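Local structure of N-acetyltransferase domain-containing protein (Pyrococcus horikoshii, 1WWZ) at residues Lys15-Gly27 and Glu37-Cys49. The protein binds acetyl-coenzyme A and, as a member of the GNAT family, probably transfers its acetyl group to an acceptor not yet identified. Residues are numbered along the deposited sequence; the frame is centred on the assembly and turned at random.
Sequences KALNELIDVYMSG and EGRDYARNYIKWC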
loop_
_atom_site.group_PDB
_atom_site.type_symbol
_atom_site.label_atom_id
_atom_site.label_comp_id
_atom_site.label_asym_id
_atom_site.label_seq_id
_atom_site.Cartn_x
_atom_site.Cartn_y
_atom_site.Cartn_z
ATOM N N LYS A 15 -17.217 18.003 13.952
ATOM C CA LYS A 15 -15.856 17.892 14.465
ATOM C C LYS A 15 -14.898 17.354 13.400
ATOM O O LYS A 15 -13.853 17.947 13.128
ATOM C CB LYS A 15 -15.840 16.980 15.697
ATOM C CG LYS A 15 -14.449 16.583 16.170
ATOM C CD LYS A 15 -14.523 15.724 17.421
ATOM C CE LYS A 15 -13.171 15.110 17.759
ATOM N NZ LYS A 15 -13.237 13.618 17.764
ATOM N N ALA A 16 -15.263 16.226 12.802
ATOM C CA ALA A 16 -14.443 15.602 11.772
ATOM C C ALA A 16 -14.283 16.541 10.582
ATOM O O ALA A 16 -13.188 16.696 10.042
ATOM C CB ALA A 16 -15.077 14.291 11.320
ATOM N N LEU A 17 -15.384 17.166 10.182
ATOM C CA LEU A 17 -15.373 18.087 9.055
ATOM C C LEU A 17 -14.387 19.213 9.312
ATOM O O LEU A 17 -13.642 19.615 8.421
ATOM C CB LEU A 17 -16.777 18.657 8.832
ATOM C CG LEU A 17 -16.931 19.677 7.703
ATOM C CD1 LEU A 17 -16.497 19.058 6.377
ATOM C CD2 LEU A 17 -18.377 20.132 7.634
ATOM N N ASN A 18 -14.382 19.715 10.543
ATOM C CA ASN A 18 -13.486 20.799 10.923
ATOM C C ASN A 18 -12.030 20.370 10.752
ATOM O O ASN A 18 -11.209 21.126 10.231
ATOM C CB ASN A 18 -13.740 21.203 12.377
ATOM C CG ASN A 18 -13.266 22.608 12.681
ATOM O OD1 ASN A 18 -13.836 23.584 12.193
ATOM N ND2 ASN A 18 -12.215 22.718 13.484
ATOM N N GLU A 19 -11.712 19.157 11.196
ATOM C CA GLU A 19 -10.354 18.633 11.079
ATOM C C GLU A 19 -9.956 18.468 9.619
ATOM O O GLU A 19 -8.832 18.791 9.231
ATOM C CB GLU A 19 -10.235 17.272 11.768
ATOM C CG GLU A 19 -10.353 17.298 13.276
ATOM C CD GLU A 19 -10.147 15.921 13.879
ATOM O OE1 GLU A 19 -9.074 15.326 13.643
ATOM O OE2 GLU A 19 -11.057 15.435 14.584
ATOM N N LEU A 20 -10.876 17.950 8.811
ATOM C CA LEU A 20 -10.594 17.750 7.397
ATOM C C LEU A 20 -10.338 19.091 6.727
ATOM O O LEU A 20 -9.456 19.214 5.877
ATOM C CB LEU A 20 -11.761 17.028 6.714
ATOM C CG LEU A 20 -11.937 15.558 7.116
ATOM C CD1 LEU A 20 -13.234 15.026 6.547
ATOM C CD2 LEU A 20 -10.755 14.734 6.619
ATOM N N ILE A 21 -11.109 20.100 7.114
ATOM C CA ILE A 21 -10.932 21.423 6.540
ATOM C C ILE A 21 -9.543 21.961 6.881
ATOM O O ILE A 21 -8.850 22.485 6.009
ATOM C CB ILE A 21 -12.022 22.395 7.041
ATOM C CG1 ILE A 21 -13.386 21.948 6.504
ATOM C CG2 ILE A 21 -11.709 23.812 6.583
ATOM C CD1 ILE A 21 -14.553 22.801 6.967
ATOM N N ASP A 22 -9.129 21.817 8.138
ATOM C CA ASP A 22 -7.807 22.286 8.560
ATOM C C ASP A 22 -6.710 21.608 7.733
ATOM O O ASP A 22 -5.787 22.263 7.246
ATOM C CB ASP A 22 -7.564 21.995 10.049
ATOM C CG ASP A 22 -8.533 22.725 10.963
ATOM O OD1 ASP A 22 -9.158 23.713 10.522
ATOM O OD2 ASP A 22 -8.659 22.314 12.137
ATOM N N VAL A 23 -6.818 20.292 7.581
ATOM C CA VAL A 23 -5.844 19.528 6.807
ATOM C C VAL A 23 -5.835 20.016 5.363
ATOM O O VAL A 23 -4.778 20.213 4.762
ATOM C CB VAL A 23 -6.185 18.014 6.820
ATOM C CG1 VAL A 23 -5.342 17.275 5.786
ATOM C CG2 VAL A 23 -5.942 17.442 8.207
ATOM N N TYR A 24 -7.029 20.206 4.814
ATOM C CA TYR A 24 -7.183 20.668 3.445
ATOM C C TYR A 24 -6.544 22.045 3.257
ATOM O O TYR A 24 -5.753 22.251 2.338
ATOM C CB TYR A 24 -8.672 20.729 3.100
ATOM C CG TYR A 24 -8.980 21.187 1.694
ATOM C CD1 TYR A 24 -9.336 20.272 0.702
ATOM C CD2 TYR A 24 -8.949 22.540 1.363
ATOM C CE1 TYR A 24 -9.661 20.701 -0.584
ATOM C CE2 TYR A 24 -9.268 22.976 0.088
ATOM C CZ TYR A 24 -9.625 22.055 -0.882
ATOM O OH TYR A 24 -9.958 22.494 -2.138
ATOM N N MET A 25 -6.892 22.985 4.131
ATOM C CA MET A 25 -6.349 24.340 4.046
ATOM C C MET A 25 -4.829 24.355 4.197
ATOM O O MET A 25 -4.133 25.123 3.525
ATOM C CB MET A 25 -6.976 25.234 5.121
ATOM C CG MET A 25 -8.479 25.427 4.989
ATOM S SD MET A 25 -8.978 26.057 3.376
ATOM C CE MET A 25 -8.378 27.762 3.459
ATOM N N SER A 26 -4.322 23.510 5.088
ATOM C CA SER A 26 -2.889 23.414 5.329
ATOM C C SER A 26 -2.179 22.862 4.101
ATOM O O SER A 26 -1.185 23.418 3.638
ATOM C CB SER A 26 -2.621 22.503 6.530
ATOM O OG SER A 26 -1.238 22.199 6.643
ATOM N N GLY A 27 -2.704 21.765 3.570
ATOM C CA GLY A 27 -2.098 21.145 2.408
ATOM C C GLY A 27 -2.186 21.943 1.123
ATOM O O GLY A 27 -1.272 21.891 0.306
ATOM N N GLU A 37 -10.070 29.438 -2.332
ATOM C CA GLU A 37 -9.733 30.344 -1.233
ATOM C C GLU A 37 -10.779 30.315 -0.126
ATOM O O GLU A 37 -11.981 30.327 -0.394
ATOM C CB GLU A 37 -9.585 31.782 -1.750
ATOM C CG GLU A 37 -8.366 32.009 -2.643
ATOM C CD GLU A 37 -7.087 32.262 -1.857
ATOM O OE1 GLU A 37 -7.029 31.864 -0.672
ATOM O OE2 GLU A 37 -6.143 32.847 -2.431
ATOM N N GLY A 38 -10.314 30.274 1.118
ATOM C CA GLY A 38 -11.217 30.263 2.253
ATOM C C GLY A 38 -11.678 28.890 2.691
ATOM O O GLY A 38 -11.726 27.949 1.899
ATOM N N ARG A 39 -12.027 28.782 3.968
ATOM C CA ARG A 39 -12.494 27.526 4.539
ATOM C C ARG A 39 -13.855 27.115 3.973
ATOM O O ARG A 39 -14.197 25.934 3.967
ATOM C CB ARG A 39 -12.577 27.648 6.064
ATOM C CG ARG A 39 -11.229 27.853 6.745
ATOM C CD ARG A 39 -11.394 28.095 8.238
ATOM N NE ARG A 39 -11.922 26.931 8.944
ATOM C CZ ARG A 39 -11.210 25.853 9.251
ATOM N NH1 ARG A 39 -9.928 25.783 8.918
ATOM N NH2 ARG A 39 -11.781 24.842 9.892
ATOM N N ASP A 40 -14.628 28.089 3.498
ATOM C CA ASP A 40 -15.945 27.809 2.933
ATOM C C ASP A 40 -15.844 26.920 1.697
ATOM O O ASP A 40 -16.591 25.951 1.567
ATOM C CB ASP A 40 -16.663 29.113 2.570
ATOM C CG ASP A 40 -17.060 29.916 3.790
ATOM O OD1 ASP A 40 -16.164 30.287 4.579
ATOM O OD2 ASP A 40 -18.267 30.179 3.960
ATOM N N TYR A 41 -14.930 27.253 0.790
ATOM C CA TYR A 41 -14.744 26.455 -0.418
ATOM C C TYR A 41 -14.432 25.018 -0.001
ATOM O O TYR A 41 -15.048 24.066 -0.488
ATOM C CB TYR A 41 -13.584 27.000 -1.256
ATOM C CG TYR A 41 -13.311 26.199 -2.513
ATOM C CD1 TYR A 41 -13.773 26.628 -3.755
ATOM C CD2 TYR A 41 -12.601 24.998 -2.456
ATOM C CE1 TYR A 41 -13.533 25.879 -4.911
ATOM C CE2 TYR A 41 -12.360 24.244 -3.602
ATOM C CZ TYR A 41 -12.827 24.691 -4.826
ATOM O OH TYR A 41 -12.583 23.948 -5.960
ATOM N N ALA A 42 -13.470 24.877 0.909
ATOM C CA ALA A 42 -13.059 23.570 1.406
ATOM C C ALA A 42 -14.223 22.831 2.051
ATOM O O ALA A 42 -14.444 21.656 1.778
ATOM C CB ALA A 42 -11.921 23.729 2.415
ATOM N N ARG A 43 -14.969 23.525 2.905
ATOM C CA ARG A 43 -16.107 22.914 3.579
ATOM C C ARG A 43 -17.122 22.369 2.578
ATOM O O ARG A 43 -17.572 21.232 2.696
ATOM C CB ARG A 43 -16.792 23.928 4.507
ATOM C CG ARG A 43 -17.933 23.331 5.327
ATOM C CD ARG A 43 -18.568 24.336 6.292
ATOM N NE ARG A 43 -17.621 24.850 7.282
ATOM C CZ ARG A 43 -16.826 25.899 7.087
ATOM N NH1 ARG A 43 -16.860 26.558 5.936
ATOM N NH2 ARG A 43 -15.995 26.292 8.043
ATOM N N ASN A 44 -17.479 23.183 1.588
ATOM C CA ASN A 44 -18.448 22.755 0.594
ATOM C C ASN A 44 -17.959 21.601 -0.272
ATOM O O ASN A 44 -18.722 20.681 -0.565
ATOM C CB ASN A 44 -18.860 23.930 -0.295
ATOM C CG ASN A 44 -19.492 25.054 0.495
ATOM O OD1 ASN A 44 -20.190 24.812 1.480
ATOM N ND2 ASN A 44 -19.265 26.289 0.061
ATOM N N TYR A 45 -16.698 21.638 -0.688
ATOM C CA TYR A 45 -16.195 20.555 -1.520
ATOM C C TYR A 45 -16.117 19.251 -0.732
ATOM O O TYR A 45 -16.507 18.192 -1.229
ATOM C CB TYR A 45 -14.820 20.890 -2.107
ATOM C CG TYR A 45 -14.380 19.867 -3.131
ATOM C CD1 TYR A 45 -15.201 19.552 -4.210
ATOM C CD2 TYR A 45 -13.166 19.194 -3.008
ATOM C CE1 TYR A 45 -14.831 18.594 -5.144
ATOM C CE2 TYR A 45 -12.783 18.225 -3.939
ATOM C CZ TYR A 45 -13.624 17.934 -5.004
ATOM O OH TYR A 45 -13.268 16.985 -5.934
ATOM N N ILE A 46 -15.624 19.326 0.499
ATOM C CA ILE A 46 -15.516 18.134 1.335
ATOM C C ILE A 46 -16.888 17.515 1.607
ATOM O O ILE A 46 -17.036 16.292 1.590
ATOM C CB ILE A 46 -14.787 18.459 2.663
ATOM C CG1 ILE A 46 -13.337 18.848 2.357
ATOM C CG2 ILE A 46 -14.817 17.256 3.598
ATOM C CD1 ILE A 46 -12.535 19.302 3.563
ATOM N N LYS A 47 -17.896 18.348 1.844
ATOM C CA LYS A 47 -19.247 17.833 2.082
ATOM C C LYS A 47 -19.754 17.131 0.823
ATOM O O LYS A 47 -20.370 16.065 0.894
ATOM C CB LYS A 47 -20.195 18.971 2.459
ATOM C CG LYS A 47 -19.898 19.596 3.809
ATOM C CD LYS A 47 -20.813 20.784 4.085
ATOM C CE LYS A 47 -22.270 20.370 4.137
ATOM N NZ LYS A 47 -23.161 21.543 4.381
ATOM N N TRP A 48 -19.484 17.730 -0.332
ATOM C CA TRP A 48 -19.899 17.150 -1.604
ATOM C C TRP A 48 -19.211 15.799 -1.816
ATOM O O TRP A 48 -19.842 14.840 -2.270
ATOM C CB TRP A 48 -19.540 18.086 -2.760
ATOM C CG TRP A 48 -20.022 17.603 -4.098
ATOM C CD1 TRP A 48 -21.260 17.796 -4.649
ATOM C CD2 TRP A 48 -19.283 16.815 -5.036
ATOM N NE1 TRP A 48 -21.334 17.176 -5.878
ATOM C CE2 TRP A 48 -20.134 16.570 -6.141
ATOM C CE3 TRP A 48 -17.981 16.295 -5.055
ATOM C CZ2 TRP A 48 -19.726 15.818 -7.249
ATOM C CZ3 TRP A 48 -17.574 15.546 -6.161
ATOM C CH2 TRP A 48 -18.447 15.320 -7.244
ATOM N N CYS A 49 -17.921 15.727 -1.492
ATOM C CA CYS A 49 -17.172 14.479 -1.648
ATOM C C CYS A 49 -17.743 13.385 -0.751
ATOM O O CYS A 49 -17.841 12.225 -1.150
ATOM C CB CYS A 49 -15.697 14.682 -1.302
ATOM S SG CYS A 49 -14.740 15.570 -2.548
#
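Asp22 OD1 is gripped by both terminal nitrogens of Arg39, with NH1 at 2.7 Å from OD1 and NH2 at 2.9 Å, in an end-on salt bridge to a single oxygen. NH1 meets that oxygen nearly along its C-O axis, whereas NH2 arrives on the syn side, 30° out of the carboxylate plane; NH2 also reaches Asn18 OD1 in a weak bond. A bend at chi3 (66°) swings the guanidinium across Ile21, whose CG2 sits over the centre of one face, 3.4 Å from Arg39 CZ. The other branch of Ile21 ends in CD1, lying over the rim of the Arg43 guanidinium and 3.5 Å from Arg43 CB, and Ile21 thus fits as a knob among Arg39, Ala42, Arg43 and Ile46. Ile46 is the reciprocal knob, set among Leu17, Leu20, Ile21 and Tyr24. Small Ala42 lets the Tyr24 ring come close, with Tyr24 CD2 3.4 Å from Ala42 CB, while Tyr24 OH is hydrogen-bonded to Gly35 O. Replacing Arg39 with an alanine would probably leave the Asp22 carboxylate without this cationic partner and strip the cover from Ile21 CG2. Segments 15-27 and 38-49 run at 119° to each other, their helices on one side of the GNAT sheet, where Leu20 and Ile46 touch Phe57; Gly27 touches acetyl-CoA. Arg39 thus illustrates how a flat cation can pack its face against an aliphatic group while its edge binds a carboxylate.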